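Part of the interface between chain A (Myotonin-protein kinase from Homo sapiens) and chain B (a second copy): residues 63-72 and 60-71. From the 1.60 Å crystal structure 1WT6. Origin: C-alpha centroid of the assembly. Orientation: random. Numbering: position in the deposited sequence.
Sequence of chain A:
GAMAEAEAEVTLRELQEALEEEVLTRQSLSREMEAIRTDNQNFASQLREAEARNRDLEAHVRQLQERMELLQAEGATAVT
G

Chain A, residues 63-72: QLQERMELLQ
Chain B 60-71: HVRQLQERMELL

The two stretches form a parallel, predominantly apolar helix-helix contact of the coiled-coil type, in which one leucine and one methionine pack as reciprocal knobs into holes. Residues 63-72 of chain A and 60-70 of chain B are helical, with phi/psi close to -65/-42 and i to i-4 amide-carbonyl hydrogen bonds throughout, as from M68(A) N to L64(A) O at 2.9 Å. The helices run in the same direction at a signed crossing angle of 22°, their axes approaching to 11.0 Å. They diverge toward the C-terminal end: the CA atoms of L64(A) and Q65(B) lie 6.9 Å apart, those of L71(A) and L71(B) 9.1 Å.

L64(A), buried and pointing toward chain B (chi1 m, chi2 t), enters a hole formed by V61(B), L64(B), Q65(B) and M68(B). L64(A) CD1 lies 4.0 Å from V61(B) CG1, 4.1 Å from L64(B) CB and 3.8 Å from Q65(B) CG, so the glutamine contributes the aliphatic part of its chain. L64(A) CD2 meets M68(B) CB at 3.9 Å.

M68(B) returns the arrangement, its t, p, m side chain sitting among L64(A), R67(A), M68(A) and L71(A). M68(B) SD lies 4.1 Å from R67(A) CB and 4.2 Å from M68(A) N, an amide already committed to its own helix, while M68(B) CE reaches L71(A) CD2 at 3.6 Å.

Beyond this pair, L71(A) (chi1 t, chi2 p) points toward chain B. L71(B) starts sideways, but with chi1 at 96° and chi2 p its end swings closer, bringing L71(B) CD1 to a tight 3.1 Å from L71(A) CD2. No hydrogen bond crosses between the stretches; 412 Å² of surface is buried, chiefly by hydrocarbon and thioether packing.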

ATOM      1  N   GLN A  63     -21.678 -10.619 -24.561  1.00 15.70           N
ATOM      2  CA  GLN A  63     -22.255 -10.375 -25.899  1.00 17.35           C
ATOM      3  C   GLN A  63     -21.848 -11.460 -26.909  1.00 17.77           C
ATOM      4  O   GLN A  63     -22.674 -11.909 -27.712  1.00 17.71           O
ATOM      5  CB  GLN A  63     -21.878  -9.012 -26.414  1.00 18.63           C
ATOM      6  CG  GLN A  63     -22.244  -8.867 -27.887  1.00 20.28           C
ATOM      7  CD  GLN A  63     -23.747  -8.714 -28.157  1.00 23.11           C
ATOM      8  OE1 GLN A  63     -24.589  -8.660 -27.240  1.00 19.96           O
ATOM      9  NE2 GLN A  63     -24.081  -8.621 -29.442  1.00 20.68           N
ATOM     10  N   LEU A  64     -20.588 -11.873 -26.883  1.00 16.45           N
ATOM     11  CA  LEU A  64     -20.136 -13.014 -27.673  1.00 16.12           C
ATOM     12  C   LEU A  64     -20.890 -14.288 -27.343  1.00 16.11           C
ATOM     13  O   LEU A  64     -21.249 -15.036 -28.257  1.00 18.36           O
ATOM     14  CB  LEU A  64     -18.644 -13.238 -27.495  1.00 18.19           C
ATOM     15  CG  LEU A  64     -17.764 -12.434 -28.398  1.00 19.57           C
ATOM     16  CD1 LEU A  64     -16.329 -12.514 -27.890  1.00 25.24           C
ATOM     17  CD2 LEU A  64     -17.917 -13.069 -29.786  1.00 23.51           C
ATOM     18  N   GLN A  65     -21.151 -14.562 -26.068  1.00 15.49           N
ATOM     19  CA  GLN A  65     -21.940 -15.761 -25.690  1.00 17.80           C
ATOM     20  C   GLN A  65     -23.327 -15.662 -26.308  1.00 18.92           C
ATOM     21  O   GLN A  65     -23.803 -16.601 -26.927  1.00 20.64           O
ATOM     22  CB  GLN A  65     -22.027 -15.882 -24.171  1.00 17.35           C
ATOM     23  CG  GLN A  65     -20.661 -15.992 -23.523  1.00 20.82           C
ATOM     24  CD  GLN A  65     -20.696 -15.987 -21.984  1.00 25.85           C
ATOM     25  OE1 GLN A  65     -21.570 -15.343 -21.367  1.00 28.87           O
ATOM     26  NE2 GLN A  65     -19.729 -16.722 -21.347  1.00 21.79           N
ATOM     27  N   GLU A  66     -23.923 -14.474 -26.229  1.00 17.30           N
ATOM     28  CA  GLU A  66     -25.288 -14.254 -26.817  1.00 19.69           C
ATOM     29  C   GLU A  66     -25.317 -14.417 -28.347  1.00 19.93           C
ATOM     30  O   GLU A  66     -26.211 -15.100 -28.898  1.00 22.60           O
ATOM     31  CB  GLU A  66     -25.845 -12.922 -26.342  1.00 19.25           C
ATOM     32  CG  GLU A  66     -26.074 -12.945 -24.857  1.00 25.46           C
ATOM     33  CD  GLU A  66     -26.985 -11.869 -24.369  1.00 35.17           C
ATOM     34  OE1 GLU A  66     -26.550 -10.695 -24.336  1.00 36.35           O
ATOM     35  OE2 GLU A  66     -28.142 -12.217 -24.003  1.00 39.63           O
ATOM     36  N   ARG A  67     -24.344 -13.817 -29.031  1.00 20.46           N
ATOM     37  CA  ARG A  67     -24.169 -14.044 -30.475  1.00 21.10           C
ATOM     38  C   ARG A  67     -24.033 -15.540 -30.818  1.00 22.96           C
ATOM     39  O   ARG A  67     -24.665 -16.037 -31.788  1.00 22.17           O
ATOM     40  CB  ARG A  67     -22.992 -13.202 -31.014  1.00 21.27           C
ATOM     41  CG  ARG A  67     -23.229 -11.650 -30.990  1.00 21.35           C
ATOM     42  CD  ARG A  67     -24.182 -11.139 -32.079  1.00 25.71           C
ATOM     43  NE  ARG A  67     -23.776 -11.528 -33.438  1.00 28.71           N
ATOM     44  CZ  ARG A  67     -22.921 -10.851 -34.218  1.00 30.11           C
ATOM     45  NH1 ARG A  67     -22.631 -11.305 -35.442  1.00 30.91           N
ATOM     46  NH2 ARG A  67     -22.333  -9.748 -33.782  1.00 27.73           N
ATOM     47  N   MET A  68     -23.259 -16.269 -30.026  1.00 23.83           N
ATOM     48  CA  MET A  68     -23.102 -17.699 -30.285  1.00 26.81           C
ATOM     49  C   MET A  68     -24.412 -18.459 -30.101  1.00 26.16           C
ATOM     50  O   MET A  68     -24.723 -19.332 -30.910  1.00 27.08           O
ATOM     51  CB  MET A  68     -21.973 -18.329 -29.472  1.00 26.64           C
ATOM     52  CG  MET A  68     -21.639 -19.732 -29.955  1.00 34.55           C
ATOM     53  SD  MET A  68     -19.956 -20.081 -29.492  1.00 46.63           S
ATOM     54  CE  MET A  68     -19.475 -21.018 -30.951  1.00 41.17           C
ATOM     55  N   GLU A  69     -25.158 -18.171 -29.039  1.00 27.19           N
ATOM     56  CA  GLU A  69     -26.522 -18.703 -28.880  1.00 28.27           C
ATOM     57  C   GLU A  69     -27.401 -18.443 -30.131  1.00 28.82           C
ATOM     58  O   GLU A  69     -28.122 -19.349 -30.589  1.00 28.70           O
ATOM     59  CB  GLU A  69     -27.186 -18.127 -27.624  1.00 28.42           C
ATOM     60  CG  GLU A  69     -28.691 -17.833 -27.747  1.00 34.55           C
ATOM     61  CD  GLU A  69     -29.106 -16.470 -27.141  1.00 40.28           C
ATOM     62  OE1 GLU A  69     -28.612 -15.403 -27.597  1.00 41.27           O
ATOM     63  OE2 GLU A  69     -29.952 -16.472 -26.211  1.00 43.44           O
ATOM     64  N   LEU A  70     -27.358 -17.224 -30.663  1.00 28.16           N
ATOM     65  CA  LEU A  70     -28.172 -16.866 -31.840  1.00 28.81           C
ATOM     66  C   LEU A  70     -27.725 -17.629 -33.090  1.00 30.03           C
ATOM     67  O   LEU A  70     -28.551 -18.063 -33.931  1.00 30.48           O
ATOM     68  CB  LEU A  70     -28.125 -15.347 -32.123  1.00 27.94           C
ATOM     69  CG  LEU A  70     -28.860 -14.458 -31.115  1.00 26.87           C
ATOM     70  CD1 LEU A  70     -28.307 -13.016 -31.096  1.00 25.81           C
ATOM     71  CD2 LEU A  70     -30.351 -14.456 -31.410  1.00 29.33           C
ATOM     72  N   LEU A  71     -26.422 -17.774 -33.245  1.00 31.73           N
ATOM     73  CA  LEU A  71     -25.897 -18.481 -34.390  1.00 34.21           C
ATOM     74  C   LEU A  71     -26.183 -19.980 -34.299  1.00 35.28           C
ATOM     75  O   LEU A  71     -26.482 -20.619 -35.321  1.00 36.14           O
ATOM     76  CB  LEU A  71     -24.414 -18.194 -34.547  1.00 34.29           C
ATOM     77  CG  LEU A  71     -23.598 -19.037 -35.513  1.00 35.47           C
ATOM     78  CD1 LEU A  71     -24.107 -18.832 -36.939  1.00 35.86           C
ATOM     79  CD2 LEU A  71     -22.178 -18.558 -35.370  1.00 37.48           C
ATOM     80  N   GLN A  72     -26.101 -20.537 -33.092  1.00 36.68           N
ATOM     81  CA  GLN A  72     -26.398 -21.959 -32.913  1.00 38.24           C
ATOM     82  C   GLN A  72     -27.871 -22.209 -33.206  1.00 39.18           C
ATOM     83  O   GLN A  72     -28.236 -23.284 -33.695  1.00 39.65           O
ATOM     84  CB  GLN A  72     -26.054 -22.415 -31.504  1.00 38.38           C
TER
ATOM     85  N   HIS B  60      -7.346 -11.486 -27.055  1.00 16.22           N
ATOM     86  CA  HIS B  60      -7.945 -12.770 -27.410  1.00 17.39           C
ATOM     87  C   HIS B  60      -9.406 -12.602 -27.763  1.00 16.67           C
ATOM     88  O   HIS B  60      -9.869 -13.205 -28.731  1.00 17.70           O
ATOM     89  CB  HIS B  60      -7.778 -13.808 -26.301  1.00 20.03           C
ATOM     90  CG  HIS B  60      -6.356 -14.259 -26.104  1.00 28.00           C
ATOM     91  ND1 HIS B  60      -5.657 -14.985 -27.055  1.00 34.37           N
ATOM     92  CD2 HIS B  60      -5.501 -14.079 -25.062  1.00 34.88           C
ATOM     93  CE1 HIS B  60      -4.436 -15.242 -26.601  1.00 36.67           C
ATOM     94  NE2 HIS B  60      -4.310 -14.694 -25.397  1.00 37.94           N
ATOM     95  N   VAL B  61     -10.105 -11.745 -27.010  1.00 14.38           N
ATOM     96  CA  VAL B  61     -11.523 -11.508 -27.207  1.00 14.91           C
ATOM     97  C   VAL B  61     -11.733 -10.775 -28.544  1.00 16.33           C
ATOM     98  O   VAL B  61     -12.694 -11.087 -29.240  1.00 17.87           O
ATOM     99  CB  VAL B  61     -12.135 -10.745 -26.014  1.00 12.84           C
ATOM    100  CG1 VAL B  61     -13.546 -10.156 -26.310  1.00 16.19           C
ATOM    101  CG2 VAL B  61     -12.119 -11.767 -24.752  1.00 14.82           C
ATOM    102  N   ARG B  62     -10.854  -9.832 -28.889  1.00 17.94           N
ATOM    103  CA  ARG B  62     -10.929  -9.180 -30.212  1.00 20.29           C
ATOM    104  C   ARG B  62     -10.852 -10.218 -31.313  1.00 20.64           C
ATOM    105  O   ARG B  62     -11.661 -10.183 -32.247  1.00 21.78           O
ATOM    106  CB  ARG B  62      -9.852  -8.076 -30.389  1.00 20.16           C
ATOM    107  CG  ARG B  62     -10.359  -6.666 -29.979  1.00 25.92           C
ATOM    108  CD  ARG B  62      -9.414  -5.514 -30.420  1.00 29.80           C
ATOM    109  NE  ARG B  62      -8.014  -5.932 -30.458  1.00 34.41           N
ATOM    110  CZ  ARG B  62      -7.128  -5.775 -29.473  1.00 34.90           C
ATOM    111  NH1 ARG B  62      -7.463  -5.177 -28.333  1.00 35.03           N
ATOM    112  NH2 ARG B  62      -5.882  -6.204 -29.638  1.00 37.61           N
ATOM    113  N   GLN B  63      -9.902 -11.137 -31.214  1.00 20.47           N
ATOM    114  CA  GLN B  63      -9.786 -12.233 -32.187  1.00 21.92           C
ATOM    115  C   GLN B  63     -11.056 -13.065 -32.314  1.00 21.40           C
ATOM    116  O   GLN B  63     -11.417 -13.486 -33.431  1.00 22.19           O
ATOM    117  CB  GLN B  63      -8.636 -13.198 -31.836  1.00 22.32           C
ATOM    118  CG  GLN B  63      -7.302 -12.996 -32.586  1.00 28.42           C
ATOM    119  CD  GLN B  63      -6.592 -14.331 -32.980  1.00 33.10           C
ATOM    120  OE1 GLN B  63      -6.362 -15.218 -32.124  1.00 35.42           O
ATOM    121  NE2 GLN B  63      -6.227 -14.458 -34.281  1.00 30.43           N
ATOM    122  N   LEU B  64     -11.689 -13.373 -31.177  1.00 20.15           N
ATOM    123  CA  LEU B  64     -12.938 -14.135 -31.183  1.00 20.99           C
ATOM    124  C   LEU B  64     -14.085 -13.354 -31.774  1.00 21.49           C
ATOM    125  O   LEU B  64     -14.943 -13.955 -32.454  1.00 22.28           O
ATOM    126  CB  LEU B  64     -13.334 -14.571 -29.783  1.00 22.05           C
ATOM    127  CG  LEU B  64     -12.339 -15.508 -29.133  1.00 23.57           C
ATOM    128  CD1 LEU B  64     -12.815 -15.746 -27.695  1.00 25.96           C
ATOM    129  CD2 LEU B  64     -12.078 -16.818 -29.927  1.00 26.42           C
ATOM    130  N   GLN B  65     -14.123 -12.052 -31.517  1.00 21.30           N
ATOM    131  CA  GLN B  65     -15.187 -11.169 -32.101  1.00 22.08           C
ATOM    132  C   GLN B  65     -15.085 -11.136 -33.632  1.00 23.97           C
ATOM    133  O   GLN B  65     -16.077 -11.200 -34.337  1.00 23.24           O
ATOM    134  CB  GLN B  65     -15.118  -9.736 -31.570  1.00 23.33           C
ATOM    135  CG  GLN B  65     -15.449  -9.556 -30.073  1.00 22.47           C
ATOM    136  CD  GLN B  65     -15.204  -8.123 -29.555  1.00 27.23           C
ATOM    137  OE1 GLN B  65     -14.228  -7.450 -29.935  1.00 28.98           O
ATOM    138  NE2 GLN B  65     -16.078  -7.665 -28.667  1.00 22.31           N
ATOM    139  N   GLU B  66     -13.857 -11.084 -34.111  1.00 23.33           N
ATOM    140  CA  GLU B  66     -13.550 -11.070 -35.547  1.00 25.87           C
ATOM    141  C   GLU B  66     -13.890 -12.401 -36.185  1.00 26.54           C
ATOM    142  O   GLU B  66     -14.484 -12.440 -37.276  1.00 25.99           O
ATOM    143  CB  GLU B  66     -12.070 -10.728 -35.748  1.00 25.73           C
ATOM    144  CG  GLU B  66     -11.821  -9.257 -35.523  1.00 30.95           C
ATOM    145  CD  GLU B  66     -10.368  -8.876 -35.297  1.00 35.71           C
ATOM    146  OE1 GLU B  66      -9.472  -9.744 -35.422  1.00 38.71           O
ATOM    147  OE2 GLU B  66     -10.137  -7.681 -34.991  1.00 37.80           O
ATOM    148  N   ARG B  67     -13.541 -13.484 -35.490  1.00 26.51           N
ATOM    149  CA  ARG B  67     -13.797 -14.832 -35.956  1.00 27.51           C
ATOM    150  C   ARG B  67     -15.280 -15.113 -35.969  1.00 27.39           C
ATOM    151  O   ARG B  67     -15.759 -15.838 -36.859  1.00 28.46           O
ATOM    152  CB  ARG B  67     -13.086 -15.903 -35.120  1.00 28.45           C
ATOM    153  CG  ARG B  67     -13.631 -17.294 -35.473  1.00 31.55           C
ATOM    154  CD  ARG B  67     -12.721 -18.438 -35.161  1.00 39.03           C
ATOM    155  NE  ARG B  67     -12.748 -18.780 -33.741  1.00 43.67           N
ATOM    156  CZ  ARG B  67     -12.483 -19.993 -33.258  1.00 46.52           C
ATOM    157  NH1 ARG B  67     -12.197 -20.997 -34.088  1.00 46.66           N
ATOM    158  NH2 ARG B  67     -12.515 -20.202 -31.946  1.00 47.33           N
ATOM    159  N   MET B  68     -15.991 -14.534 -35.001  1.00 27.00           N
ATOM    160  CA  MET B  68     -17.445 -14.677 -34.886  1.00 28.51           C
ATOM    161  C   MET B  68     -18.170 -14.045 -36.092  1.00 28.88           C
ATOM    162  O   MET B  68     -19.146 -14.607 -36.610  1.00 29.66           O
ATOM    163  CB  MET B  68     -17.950 -14.049 -33.578  1.00 29.75           C
ATOM    164  CG  MET B  68     -19.468 -13.943 -33.447  1.00 33.38           C
ATOM    165  SD  MET B  68     -20.176 -15.491 -32.833  1.00 40.69           S
ATOM    166  CE  MET B  68     -19.419 -16.754 -33.872  1.00 42.16           C
ATOM    167  N   GLU B  69     -17.706 -12.876 -36.512  1.00 29.60           N
ATOM    168  CA  GLU B  69     -18.326 -12.167 -37.644  1.00 31.33           C
ATOM    169  C   GLU B  69     -18.139 -12.958 -38.927  1.00 31.79           C
ATOM    170  O   GLU B  69     -19.057 -13.029 -39.765  1.00 32.21           O
ATOM    171  CB  GLU B  69     -17.699 -10.785 -37.826  1.00 31.54           C
ATOM    172  CG  GLU B  69     -17.820  -9.860 -36.646  1.00 35.34           C
ATOM    173  CD  GLU B  69     -16.901  -8.650 -36.780  1.00 41.92           C
ATOM    174  OE1 GLU B  69     -15.844  -8.769 -37.456  1.00 44.08           O
ATOM    175  OE2 GLU B  69     -17.228  -7.578 -36.203  1.00 44.54           O
ATOM    176  N   LEU B  70     -16.945 -13.542 -39.063  1.00 31.80           N
ATOM    177  CA  LEU B  70     -16.527 -14.242 -40.278  1.00 32.84           C
ATOM    178  C   LEU B  70     -17.341 -15.509 -40.418  1.00 32.66           C
ATOM    179  O   LEU B  70     -17.787 -15.881 -41.516  1.00 33.30           O
ATOM    180  CB  LEU B  70     -15.044 -14.607 -40.209  1.00 32.71           C
ATOM    181  CG  LEU B  70     -14.140 -14.646 -41.446  1.00 33.81           C
ATOM    182  CD1 LEU B  70     -14.820 -15.122 -42.732  1.00 33.83           C
ATOM    183  CD2 LEU B  70     -13.571 -13.275 -41.668  1.00 35.52           C
ATOM    184  N   LEU B  71     -17.546 -16.180 -39.303  1.00 32.79           N
ATOM    185  CA  LEU B  71     -18.368 -17.350 -39.335  1.00 32.14           C
ATOM    186  C   LEU B  71     -19.832 -16.945 -39.150  1.00 33.81           C
ATOM    187  O   LEU B  71     -20.723 -17.528 -39.782  1.00 35.63           O
ATOM    188  CB  LEU B  71     -17.864 -18.393 -38.324  1.00 32.01           C
ATOM    189  CG  LEU B  71     -18.463 -18.523 -36.929  1.00 23.88           C
ATOM    190  CD1 LEU B  71     -19.704 -19.422 -37.042  1.00 23.09           C
ATOM    191  CD2 LEU B  71     -17.461 -18.973 -35.978  1.00 22.64           C
TER